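Local coordinates for protein nicotinate-nucleotide--dimethylbenzimidazole phosphoribosyltransferase (Thermus thermophilus HB8, PDB 1WX1) that probably catalyses phosphoribosyl transfer from nicotinate mononucleotide to 5,6-dimethylbenzimidazole, yielding alpha-ribazole 5'-phosphate on the way to cobalamin, at residues V75-F78 and G82-I85; N86-A91 and A308-P313; G166-A171 and R199-A204; G257-W262 and R284-A289. All coordinates share one frame; numbering follows the deposited sequence.

Interaction 1: residues V75-F78 and G82-I85; sequences VLNF and GAAI
Asn77 reaches Gly82 with both its backbone and its side chain. Its carbonyl O accepts the N-H of Gly82 at 3.0 Å, while its CG, anti to the backbone N (chi1 -163°), carries the amide against the glycine, ND2 lying 3.2 Å from Gly82 CA. A CB on Gly82 would collide with that ND2. The other end of the amide, OD1, is hydrogen-bonded to Thr17 of the second subunit. Without the amide, as with an alanine here, Thr17 of the second subunit would probably lose its mate and a gap would open beside Gly82. The contact is the tight connection between helix 70-79 and helix 84-91: Ala83 is the N-cap of the second helix, and OD1 of Asn86, three residues on, takes up its N-H. Phe78, its CG beside the backbone N, swings its ring back to the next helix and presents an edge to the Ala83 methyl, which lies in the ring plane with CB 3.3 Å from CD2. Ile85 CG2 nears the ring obliquely, 3.8 Å from both CD2 and CE2 of Phe78. Phe78 and Ala83 touch Glu304, the predicted proton acceptor, whose OE1 is hydrogen-bonded to the N of Ile85.

Interaction 2: residues N86-A91 and A308-P313; sequences NQFALA and AVLAMP
Residues 86-91 and 308-313 are helical segments running almost parallel, at 11° and with axes 8.8 Å apart, so that Phe88 faces Leu310 and Ala89 faces Val309. Leu310 works over the face of the Phe88 ring: its CD2 sits 3.8 Å from the ring centroid, 18° off the normal, in a CH-pi contact. Both methyls lie on the same side of the ring plane, but CD1 is beyond the CD2-CE2 rim, 3.6 Å from Phe88 CE2. Leu310 CG is 3.6 Å from Phe88 CD2. Val309 uses a single methyl. With CG1 anti to its backbone N (chi1 171°), that methyl packs against the opposing backbone, 3.6 Å from Phe88 O and 3.7 Å from Ala89 CA, while CG2 is left to meet Ile85 one turn earlier on helix 84-91. Replacing Phe88 by an alanine is likely to strip Leu310 of its aromatic surface and leave both leucine methyls facing a gap. Both helices lie over the sheet, Ala89 on Val96 and Val309 on Cys94 of strand 94-100. Ile321 of the second subunit packs on Phe88, and Ala317 of that subunit on Leu310, which places the pair at the dimer interface. Since the side chains that meet are all apolar and buried, cohesion here probably rests on the close fit of ring and leucine.

Interaction 3: residues G166-A171 and R199-A204; sequences GNTTAA and RRKRQA
Lys201 reaches from helix 195-210 to helix 167-179 and meets two consecutive threonines with different parts of its chain. The polar contact is at the far end, where NZ donates to Thr168 OG1 in a weak hydrogen bond of 3.3 Å. The carbonyl O of Gly188 is the stronger partner of the same ammonium, so the lysine joins helix 167-179 to the segment that precedes its own helix. Thr168 has its hydroxyl between the backbone N and the carbonyl carbon (chi1 66°), which turns OG1 to the lysine. The fold here is a three-layer alpha/beta arrangement about a parallel sheet: helix 167-179 follows strand 157-163, and helix 195-210 packs on helix 167-179 at a crossing angle of -42°, with segment axes 9.8 Å apart. Gly166, with positive phi, is the N-cap of helix 167-179. Van der Waals contacts make up the remainder. Thr169 OG1 lies against the aliphatic part of Lys201, whose chain is bent at chi2 and chi3; the distance from this OG1 to Lys201 CD, 3.1 Å, is a close van der Waals approach. The methyl of Thr169 takes the other direction and meets Ala204, about one turn after Lys201, with Thr169 CG2 to Ala204 CB at 4.1 Å. Val63, from a loop, packs on both Thr169 and Lys201.

Interaction 4: residues G257-W262 and R284-A289; sequences GALLAW and RHQLEA
Gln286 and Ala289 of helix 281-290 meet Leu259 and Trp262, each pair spaced by about one helical turn. Helix 252-264 is the helical arm of a beta-alpha-beta crossover, linking strand 247-249 to its parallel neighbour 272-274, and helix 281-290 follows that second strand. Along 284-289, Arg284 comes first; it takes no part across the contact and makes a long ion pair with Glu288, NH1 to OE2 at 3.9 Å. At Gln286 the chain runs extended beyond CG, and its aliphatic part supplies the contact: Leu259 CD1 rests 3.8 Å from Gln286 CG, the two side chains crossing at about a right angle. The amide beyond has its own partners, NE2 being hydrogen-bonded to Thr175 OG1 and to the carbonyl O of Phe252 at the start of helix 252-264. This fixes the carboxamide while Leu259 packs beside it, and Leu259 in turn leans on Thr175, Leu178 and Leu179 of helix 167-179. Ala289 brings in the indole. Trp262, with CG anti to its backbone N (chi1 179°), extends the benzo part of its ring system to the backbone of that alanine, where CH2 lies 3.5 Å from Ala289 O.

In the fold
From the N terminus, interaction 1 comes first and closes the short turn between helix 70-79 and helix 84-91. The latter helix continues directly into interaction 2, whose loop runs to helix 306-321 and takes in most of the chain. Inside this long loop lie interaction 3, bridging helices 167-179 and 195-210, and then interaction 4, bridging helices 252-264 and 281-290; these two follow one another without crossing. Interactions 1 and 2 touch each other and both border the second subunit. Interactions 3 and 4 touch neither of these; between 3 and 4 the nearest atoms are about 5 Å apart, without touching. They tie together helices that accompany strands 157-163, 247-249 and 272-274 of the parallel sheet.

Interaction 1: residues V75-F78 and G82-I85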
loop_
_atom_site.group_PDB
_atom_site.type_symbol
_atom_site.label_atom_id
_atom_site.label_comp_id
_atom_site.label_asym_id
_atom_site.label_seq_id
_atom_site.Cartn_x
_atom_site.Cartn_y
_atom_site.Cartn_z
ATOM N N VAL A 75 -0.543 -25.332 6.668
ATOM C CA VAL A 75 -1.843 -25.140 7.300
ATOM C C VAL A 75 -1.622 -25.108 8.809
ATOM O O VAL A 75 -2.172 -24.263 9.511
ATOM C CB VAL A 75 -2.834 -26.271 6.958
ATOM C CG1 VAL A 75 -4.032 -26.223 7.912
ATOM C CG2 VAL A 75 -3.324 -26.103 5.522
ATOM N N LEU A 76 -0.808 -26.034 9.305
ATOM C CA LEU A 76 -0.513 -26.072 10.731
ATOM C C LEU A 76 0.178 -24.765 11.128
ATOM O O LEU A 76 -0.078 -24.223 12.198
ATOM C CB LEU A 76 0.382 -27.271 11.056
ATOM C CG LEU A 76 -0.314 -28.630 10.918
ATOM C CD1 LEU A 76 0.701 -29.748 11.129
ATOM C CD2 LEU A 76 -1.446 -28.737 11.929
ATOM N N ASN A 77 1.045 -24.263 10.252
ATOM C CA ASN A 77 1.761 -23.012 10.503
ATOM C C ASN A 77 0.724 -21.891 10.645
ATOM O O ASN A 77 0.843 -21.045 11.534
ATOM C CB ASN A 77 2.719 -22.714 9.335
ATOM C CG ASN A 77 3.796 -21.683 9.686
ATOM O OD1 ASN A 77 4.486 -21.165 8.797
ATOM N ND2 ASN A 77 3.955 -21.396 10.972
ATOM N N PHE A 78 -0.289 -21.894 9.773
ATOM C CA PHE A 78 -1.362 -20.891 9.820
ATOM C C PHE A 78 -2.057 -20.942 11.177
ATOM O O PHE A 78 -2.311 -19.910 11.794
ATOM C CB PHE A 78 -2.442 -21.155 8.756
ATOM C CG PHE A 78 -1.976 -21.009 7.331
ATOM C CD1 PHE A 78 -2.621 -21.709 6.308
ATOM C CD2 PHE A 78 -0.891 -20.200 7.008
ATOM C CE1 PHE A 78 -2.196 -21.598 4.984
ATOM C CE2 PHE A 78 -0.459 -20.081 5.686
ATOM C CZ PHE A 78 -1.109 -20.791 4.676
ATOM N N GLY A 82 2.410 -18.654 12.513
ATOM C CA GLY A 82 3.758 -18.383 12.048
ATOM C C GLY A 82 3.946 -18.077 10.569
ATOM O O GLY A 82 5.083 -17.924 10.119
ATOM N N ALA A 83 2.858 -17.983 9.810
ATOM C CA ALA A 83 2.961 -17.701 8.378
ATOM C C ALA A 83 2.882 -16.211 8.065
ATOM O O ALA A 83 2.487 -15.402 8.907
ATOM C CB ALA A 83 1.875 -18.448 7.611
ATOM N N ALA A 84 3.259 -15.852 6.842
ATOM C CA ALA A 84 3.227 -14.459 6.421
ATOM C C ALA A 84 1.817 -13.895 6.568
ATOM O O ALA A 84 1.631 -12.775 7.056
ATOM C CB ALA A 84 3.692 -14.340 4.965
ATOM N N ILE A 85 0.820 -14.673 6.161
ATOM C CA ILE A 85 -0.559 -14.211 6.244
ATOM C C ILE A 85 -0.966 -13.844 7.672
ATOM O O ILE A 85 -1.670 -12.857 7.881
ATOM C CB ILE A 85 -1.553 -15.262 5.660
ATOM C CG1 ILE A 85 -2.956 -14.651 5.580
ATOM C CG2 ILE A 85 -1.568 -16.524 6.512
ATOM C CD1 ILE A 85 -3.031 -13.420 4.691
#

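Interaction 2: residues N86-A91 and A308-P313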
loop_
_atom_site.group_PDB
_atom_site.type_symbol
_atom_site.label_atom_id
_atom_site.label_comp_id
_atom_site.label_asym_id
_atom_site.label_seq_id
_atom_site.Cartn_x
_atom_site.Cartn_y
_atom_site.Cartn_z
ATOM N N ASN A 86 -0.525 -14.619 8.658
ATOM C CA ASN A 86 -0.868 -14.304 10.040
ATOM C C ASN A 86 -0.273 -12.963 10.450
ATOM O O ASN A 86 -0.918 -12.177 11.146
ATOM C CB ASN A 86 -0.344 -15.368 11.010
ATOM C CG ASN A 86 -0.894 -16.741 10.724
ATOM O OD1 ASN A 86 -0.225 -17.564 10.107
ATOM N ND2 ASN A 86 -2.126 -16.994 11.161
ATOM N N GLN A 87 0.965 -12.715 10.028
ATOM C CA GLN A 87 1.655 -11.476 10.370
ATOM C C GLN A 87 1.012 -10.257 9.721
ATOM O O GLN A 87 0.838 -9.219 10.364
ATOM C CB GLN A 87 3.129 -11.562 9.961
ATOM C CG GLN A 87 3.899 -12.695 10.627
ATOM C CD GLN A 87 3.641 -12.789 12.124
ATOM O OE1 GLN A 87 3.677 -11.788 12.839
ATOM N NE2 GLN A 87 3.385 -14.002 12.604
ATOM N N PHE A 88 0.659 -10.381 8.447
ATOM C CA PHE A 88 0.035 -9.275 7.734
ATOM C C PHE A 88 -1.370 -9.009 8.264
ATOM O O PHE A 88 -1.790 -7.858 8.375
ATOM C CB PHE A 88 -0.009 -9.570 6.229
ATOM C CG PHE A 88 1.352 -9.595 5.571
ATOM C CD1 PHE A 88 2.489 -9.175 6.264
ATOM C CD2 PHE A 88 1.491 -10.012 4.251
ATOM C CE1 PHE A 88 3.746 -9.172 5.653
ATOM C CE2 PHE A 88 2.744 -10.013 3.629
ATOM C CZ PHE A 88 3.874 -9.588 4.336
ATOM N N ALA A 89 -2.092 -10.072 8.602
ATOM C CA ALA A 89 -3.444 -9.928 9.124
ATOM C C ALA A 89 -3.415 -9.168 10.447
ATOM O O ALA A 89 -4.319 -8.389 10.749
ATOM C CB ALA A 89 -4.081 -11.297 9.315
ATOM N N LEU A 90 -2.371 -9.393 11.236
ATOM C CA LEU A 90 -2.244 -8.709 12.518
ATOM C C LEU A 90 -2.104 -7.203 12.294
ATOM O O LEU A 90 -2.696 -6.395 13.013
ATOM C CB LEU A 90 -1.016 -9.227 13.276
ATOM C CG LEU A 90 -0.800 -8.604 14.658
ATOM C CD1 LEU A 90 -1.939 -9.008 15.584
ATOM C CD2 LEU A 90 0.538 -9.059 15.224
ATOM N N ALA A 91 -1.323 -6.832 11.286
ATOM C CA ALA A 91 -1.095 -5.428 10.976
ATOM C C ALA A 91 -2.250 -4.776 10.222
ATOM O O ALA A 91 -2.297 -3.555 10.101
ATOM C CB ALA A 91 0.200 -5.280 10.173
ATOM N N ALA A 308 -3.766 -9.396 -0.730
ATOM C CA ALA A 308 -5.099 -8.887 -0.471
ATOM C C ALA A 308 -5.184 -8.239 0.906
ATOM O O ALA A 308 -5.771 -7.168 1.060
ATOM C CB ALA A 308 -6.119 -10.018 -0.575
ATOM N N VAL A 309 -4.607 -8.899 1.906
ATOM C CA VAL A 309 -4.635 -8.390 3.273
ATOM C C VAL A 309 -3.834 -7.097 3.419
ATOM O O VAL A 309 -4.245 -6.181 4.139
ATOM C CB VAL A 309 -4.123 -9.462 4.264
ATOM C CG1 VAL A 309 -3.947 -8.861 5.657
ATOM C CG2 VAL A 309 -5.126 -10.614 4.322
ATOM N N LEU A 310 -2.700 -7.017 2.729
ATOM C CA LEU A 310 -1.873 -5.814 2.773
ATOM C C LEU A 310 -2.620 -4.624 2.175
ATOM O O LEU A 310 -2.344 -3.473 2.512
ATOM C CB LEU A 310 -0.574 -6.033 1.996
ATOM C CG LEU A 310 0.459 -6.963 2.639
ATOM C CD1 LEU A 310 1.628 -7.167 1.691
ATOM C CD2 LEU A 310 0.931 -6.359 3.955
ATOM N N ALA A 311 -3.570 -4.900 1.287
ATOM C CA ALA A 311 -4.338 -3.834 0.645
ATOM C C ALA A 311 -5.548 -3.353 1.444
ATOM O O ALA A 311 -6.133 -2.314 1.124
ATOM C CB ALA A 311 -4.793 -4.285 -0.733
ATOM N N MET A 312 -5.928 -4.086 2.485
ATOM C CA MET A 312 -7.098 -3.689 3.261
ATOM C C MET A 312 -6.986 -2.305 3.893
ATOM O O MET A 312 -7.948 -1.539 3.870
ATOM C CB MET A 312 -7.424 -4.744 4.322
ATOM C CG MET A 312 -7.892 -6.061 3.712
ATOM S SD MET A 312 -8.470 -7.257 4.943
ATOM C CE MET A 312 -9.202 -8.506 3.887
ATOM N N PRO A 313 -5.820 -1.962 4.470
ATOM C CA PRO A 313 -5.715 -0.625 5.071
ATOM C C PRO A 313 -5.918 0.465 4.012
ATOM O O PRO A 313 -6.420 1.547 4.311
ATOM C CB PRO A 313 -4.303 -0.613 5.654
ATOM C CG PRO A 313 -4.069 -2.054 5.998
ATOM C CD PRO A 313 -4.630 -2.774 4.788
#

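Interaction 3: residues G166-A171 and R199-A204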
loop_
_atom_site.group_PDB
_atom_site.type_symbol
_atom_site.label_atom_id
_atom_site.label_comp_id
_atom_site.label_asym_id
_atom_site.label_seq_id
_atom_site.Cartn_x
_atom_site.Cartn_y
_atom_site.Cartn_z
ATOM N N GLY A 166 1.825 -26.777 -5.930
ATOM C CA GLY A 166 1.466 -27.100 -7.298
ATOM C C GLY A 166 0.215 -26.391 -7.786
ATOM O O GLY A 166 -0.215 -26.607 -8.918
ATOM N N ASN A 167 -0.369 -25.520 -6.968
ATOM C CA ASN A 167 -1.595 -24.873 -7.411
ATOM C C ASN A 167 -1.443 -23.788 -8.482
ATOM O O ASN A 167 -2.434 -23.366 -9.073
ATOM C CB ASN A 167 -2.404 -24.364 -6.205
ATOM C CG ASN A 167 -1.852 -23.094 -5.601
ATOM O OD1 ASN A 167 -0.806 -22.590 -5.999
ATOM N ND2 ASN A 167 -2.573 -22.562 -4.621
ATOM N N THR A 168 -0.219 -23.347 -8.764
ATOM C CA THR A 168 -0.055 -22.341 -9.808
ATOM C C THR A 168 -0.253 -23.017 -11.168
ATOM O O THR A 168 -0.605 -22.370 -12.149
ATOM C CB THR A 168 1.333 -21.655 -9.750
ATOM O OG1 THR A 168 2.357 -22.605 -10.051
ATOM C CG2 THR A 168 1.577 -21.079 -8.364
ATOM N N THR A 169 -0.040 -24.328 -11.225
ATOM C CA THR A 169 -0.243 -25.048 -12.469
ATOM C C THR A 169 -1.746 -25.222 -12.664
ATOM O O THR A 169 -2.266 -25.000 -13.758
ATOM C CB THR A 169 0.460 -26.425 -12.453
ATOM O OG1 THR A 169 1.874 -26.227 -12.372
ATOM C CG2 THR A 169 0.154 -27.203 -13.727
ATOM N N ALA A 170 -2.446 -25.606 -11.599
ATOM C CA ALA A 170 -3.895 -25.772 -11.665
ATOM C C ALA A 170 -4.536 -24.412 -11.962
ATOM O O ALA A 170 -5.516 -24.332 -12.702
ATOM C CB ALA A 170 -4.435 -26.324 -10.339
ATOM N N ALA A 171 -3.981 -23.351 -11.380
ATOM C CA ALA A 171 -4.507 -22.005 -11.602
ATOM C C ALA A 171 -4.303 -21.596 -13.063
ATOM O O ALA A 171 -5.166 -20.950 -13.658
ATOM C CB ALA A 171 -3.820 -21.011 -10.677
ATOM N N ARG A 199 8.556 -25.886 -18.892
ATOM C CA ARG A 199 8.102 -26.707 -19.978
ATOM C C ARG A 199 7.087 -27.758 -19.523
ATOM O O ARG A 199 6.063 -27.977 -20.177
ATOM C CB ARG A 199 9.298 -27.411 -20.615
ATOM C CG ARG A 199 8.972 -28.094 -21.921
ATOM C CD ARG A 199 10.196 -28.799 -22.475
ATOM N NE ARG A 199 9.891 -29.499 -23.715
ATOM C CZ ARG A 199 10.630 -30.480 -24.217
ATOM N NH1 ARG A 199 11.724 -30.878 -23.580
ATOM N NH2 ARG A 199 10.269 -31.070 -25.348
ATOM N N ARG A 200 7.366 -28.442 -18.413
ATOM C CA ARG A 200 6.416 -29.454 -17.959
ATOM C C ARG A 200 5.120 -28.819 -17.496
ATOM O O ARG A 200 4.067 -29.397 -17.663
ATOM C CB ARG A 200 7.030 -30.321 -16.890
ATOM C CG ARG A 200 8.115 -31.201 -17.478
ATOM C CD ARG A 200 8.668 -32.164 -16.440
ATOM N NE ARG A 200 9.012 -31.450 -15.216
ATOM C CZ ARG A 200 10.256 -31.241 -14.772
ATOM N NH1 ARG A 200 11.314 -31.698 -15.443
ATOM N NH2 ARG A 200 10.459 -30.549 -13.656
ATOM N N LYS A 201 5.181 -27.606 -16.951
ATOM C CA LYS A 201 3.951 -26.951 -16.499
ATOM C C LYS A 201 3.106 -26.625 -17.716
ATOM O O LYS A 201 1.913 -26.900 -17.720
ATOM C CB LYS A 201 4.237 -25.675 -15.689
ATOM C CG LYS A 201 4.980 -25.939 -14.392
ATOM C CD LYS A 201 4.576 -24.965 -13.298
ATOM C CE LYS A 201 4.928 -23.537 -13.641
ATOM N NZ LYS A 201 4.611 -22.633 -12.496
ATOM N N ARG A 202 3.733 -26.081 -18.759
ATOM C CA ARG A 202 3.003 -25.749 -19.974
ATOM C C ARG A 202 2.377 -26.995 -20.586
ATOM O O ARG A 202 1.235 -26.960 -21.056
ATOM C CB ARG A 202 3.921 -25.102 -21.012
ATOM C CG ARG A 202 4.553 -23.801 -20.565
ATOM C CD ARG A 202 5.670 -23.421 -21.514
ATOM N NE ARG A 202 6.472 -22.305 -21.024
ATOM C CZ ARG A 202 7.690 -22.022 -21.475
ATOM N NH1 ARG A 202 8.236 -22.780 -22.417
ATOM N NH2 ARG A 202 8.354 -20.975 -21.007
ATOM N N GLN A 203 3.135 -28.096 -20.602
ATOM C CA GLN A 203 2.603 -29.335 -21.160
ATOM C C GLN A 203 1.425 -29.825 -20.341
ATOM O O GLN A 203 0.427 -30.267 -20.892
ATOM C CB GLN A 203 3.667 -30.421 -21.246
ATOM C CG GLN A 203 4.109 -30.709 -22.670
ATOM C CD GLN A 203 4.191 -32.183 -22.983
ATOM O OE1 GLN A 203 5.275 -32.696 -23.291
ATOM N NE2 GLN A 203 3.062 -32.876 -22.900
ATOM N N ALA A 204 1.534 -29.713 -19.023
ATOM C CA ALA A 204 0.463 -30.148 -18.133
ATOM C C ALA A 204 -0.797 -29.364 -18.449
ATOM O O ALA A 204 -1.883 -29.931 -18.527
ATOM C CB ALA A 204 0.865 -29.937 -16.666
#

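Interaction 4: residues G257-W262 and R284-A289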
loop_
_atom_site.group_PDB
_atom_site.type_symbol
_atom_site.label_atom_id
_atom_site.label_comp_id
_atom_site.label_asym_id
_atom_site.label_seq_id
_atom_site.Cartn_x
_atom_site.Cartn_y
_atom_site.Cartn_z
ATOM N N GLY A 257 -9.546 -18.384 -8.932
ATOM C CA GLY A 257 -10.786 -18.756 -8.271
ATOM C C GLY A 257 -11.839 -17.678 -8.496
ATOM O O GLY A 257 -13.014 -17.972 -8.712
ATOM N N ALA A 258 -11.421 -16.418 -8.445
ATOM C CA ALA A 258 -12.353 -15.311 -8.659
ATOM C C ALA A 258 -12.909 -15.326 -10.086
ATOM O O ALA A 258 -14.073 -14.987 -10.306
ATOM C CB ALA A 258 -11.659 -13.985 -8.383
ATOM N N LEU A 259 -12.076 -15.703 -11.055
ATOM C CA LEU A 259 -12.515 -15.768 -12.451
ATOM C C LEU A 259 -13.631 -16.793 -12.587
ATOM O O LEU A 259 -14.609 -16.585 -13.323
ATOM C CB LEU A 259 -11.346 -16.152 -13.368
ATOM C CG LEU A 259 -10.296 -15.069 -13.631
ATOM C CD1 LEU A 259 -9.174 -15.648 -14.484
ATOM C CD2 LEU A 259 -10.942 -13.882 -14.339
ATOM N N LEU A 260 -13.485 -17.909 -11.875
ATOM C CA LEU A 260 -14.496 -18.955 -11.907
ATOM C C LEU A 260 -15.807 -18.419 -11.335
ATOM O O LEU A 260 -16.883 -18.646 -11.896
ATOM C CB LEU A 260 -14.032 -20.176 -11.101
ATOM C CG LEU A 260 -15.041 -21.323 -10.978
ATOM C CD1 LEU A 260 -15.522 -21.756 -12.358
ATOM C CD2 LEU A 260 -14.392 -22.488 -10.241
ATOM N N ALA A 261 -15.712 -17.701 -10.219
ATOM C CA ALA A 261 -16.889 -17.122 -9.577
ATOM C C ALA A 261 -17.555 -16.126 -10.531
ATOM O O ALA A 261 -18.782 -16.095 -10.663
ATOM C CB ALA A 261 -16.483 -16.416 -8.278
ATOM N N TRP A 262 -16.733 -15.315 -11.187
ATOM C CA TRP A 262 -17.208 -14.317 -12.136
ATOM C C TRP A 262 -17.978 -14.983 -13.279
ATOM O O TRP A 262 -19.032 -14.499 -13.699
ATOM C CB TRP A 262 -16.014 -13.530 -12.683
ATOM C CG TRP A 262 -16.364 -12.482 -13.690
ATOM C CD1 TRP A 262 -17.411 -11.604 -13.636
ATOM C CD2 TRP A 262 -15.628 -12.154 -14.869
ATOM N NE1 TRP A 262 -17.379 -10.757 -14.721
ATOM C CE2 TRP A 262 -16.298 -11.089 -15.512
ATOM C CE3 TRP A 262 -14.481 -12.690 -15.485
ATOM C CZ2 TRP A 262 -15.841 -10.503 -16.695
ATOM C CZ3 TRP A 262 -14.022 -12.112 -16.671
ATOM C CH2 TRP A 262 -14.717 -11.046 -17.272
ATOM N N ARG A 284 -1.273 -10.622 -14.399
ATOM C CA ARG A 284 -1.646 -9.427 -15.149
ATOM C C ARG A 284 -2.759 -9.723 -16.156
ATOM O O ARG A 284 -3.670 -8.914 -16.334
ATOM C CB ARG A 284 -0.434 -8.834 -15.877
ATOM C CG ARG A 284 -0.793 -7.661 -16.793
ATOM C CD ARG A 284 -1.449 -6.502 -16.032
ATOM N NE ARG A 284 -0.464 -5.579 -15.469
ATOM C CZ ARG A 284 -0.761 -4.542 -14.687
ATOM N NH1 ARG A 284 -2.022 -4.290 -14.363
ATOM N NH2 ARG A 284 0.204 -3.749 -14.238
ATOM N N HIS A 285 -2.691 -10.882 -16.807
ATOM C CA HIS A 285 -3.708 -11.258 -17.782
ATOM C C HIS A 285 -5.071 -11.392 -17.125
ATOM O O HIS A 285 -6.087 -10.983 -17.691
ATOM C CB HIS A 285 -3.343 -12.581 -18.459
ATOM C CG HIS A 285 -2.118 -12.499 -19.311
ATOM N ND1 HIS A 285 -2.045 -11.699 -20.431
ATOM C CD2 HIS A 285 -0.915 -13.112 -19.207
ATOM C CE1 HIS A 285 -0.850 -11.823 -20.981
ATOM N NE2 HIS A 285 -0.145 -12.675 -20.256
ATOM N N GLN A 286 -5.092 -11.976 -15.932
ATOM C CA GLN A 286 -6.340 -12.154 -15.203
ATOM C C GLN A 286 -6.948 -10.806 -14.829
ATOM O O GLN A 286 -8.149 -10.590 -14.995
ATOM C CB GLN A 286 -6.096 -12.953 -13.923
ATOM C CG GLN A 286 -5.567 -14.361 -14.146
ATOM C CD GLN A 286 -5.219 -15.026 -12.835
ATOM O OE1 GLN A 286 -4.624 -14.402 -11.968
ATOM N NE2 GLN A 286 -5.582 -16.294 -12.688
ATOM N N LEU A 287 -6.113 -9.915 -14.305
ATOM C CA LEU A 287 -6.572 -8.595 -13.897
ATOM C C LEU A 287 -7.057 -7.786 -15.097
ATOM O O LEU A 287 -8.016 -7.018 -14.986
ATOM C CB LEU A 287 -5.461 -7.850 -13.159
ATOM C CG LEU A 287 -5.065 -8.459 -11.806
ATOM C CD1 LEU A 287 -4.030 -7.579 -11.146
ATOM C CD2 LEU A 287 -6.297 -8.596 -10.908
ATOM N N GLU A 288 -6.403 -7.957 -16.241
ATOM C CA GLU A 288 -6.818 -7.249 -17.450
ATOM C C GLU A 288 -8.178 -7.789 -17.896
ATOM O O GLU A 288 -9.058 -7.025 -18.287
ATOM C CB GLU A 288 -5.779 -7.425 -18.565
ATOM C CG GLU A 288 -4.487 -6.653 -18.326
ATOM C CD GLU A 288 -4.691 -5.135 -18.354
ATOM O OE1 GLU A 288 -4.996 -4.580 -19.433
ATOM O OE2 GLU A 288 -4.550 -4.492 -17.297
ATOM N N ALA A 289 -8.358 -9.104 -17.818
ATOM C CA ALA A 289 -9.623 -9.716 -18.209
ATOM C C ALA A 289 -10.749 -9.212 -17.308
ATOM O O ALA A 289 -11.898 -9.075 -17.738
ATOM C CB ALA A 289 -9.522 -11.239 -18.119
#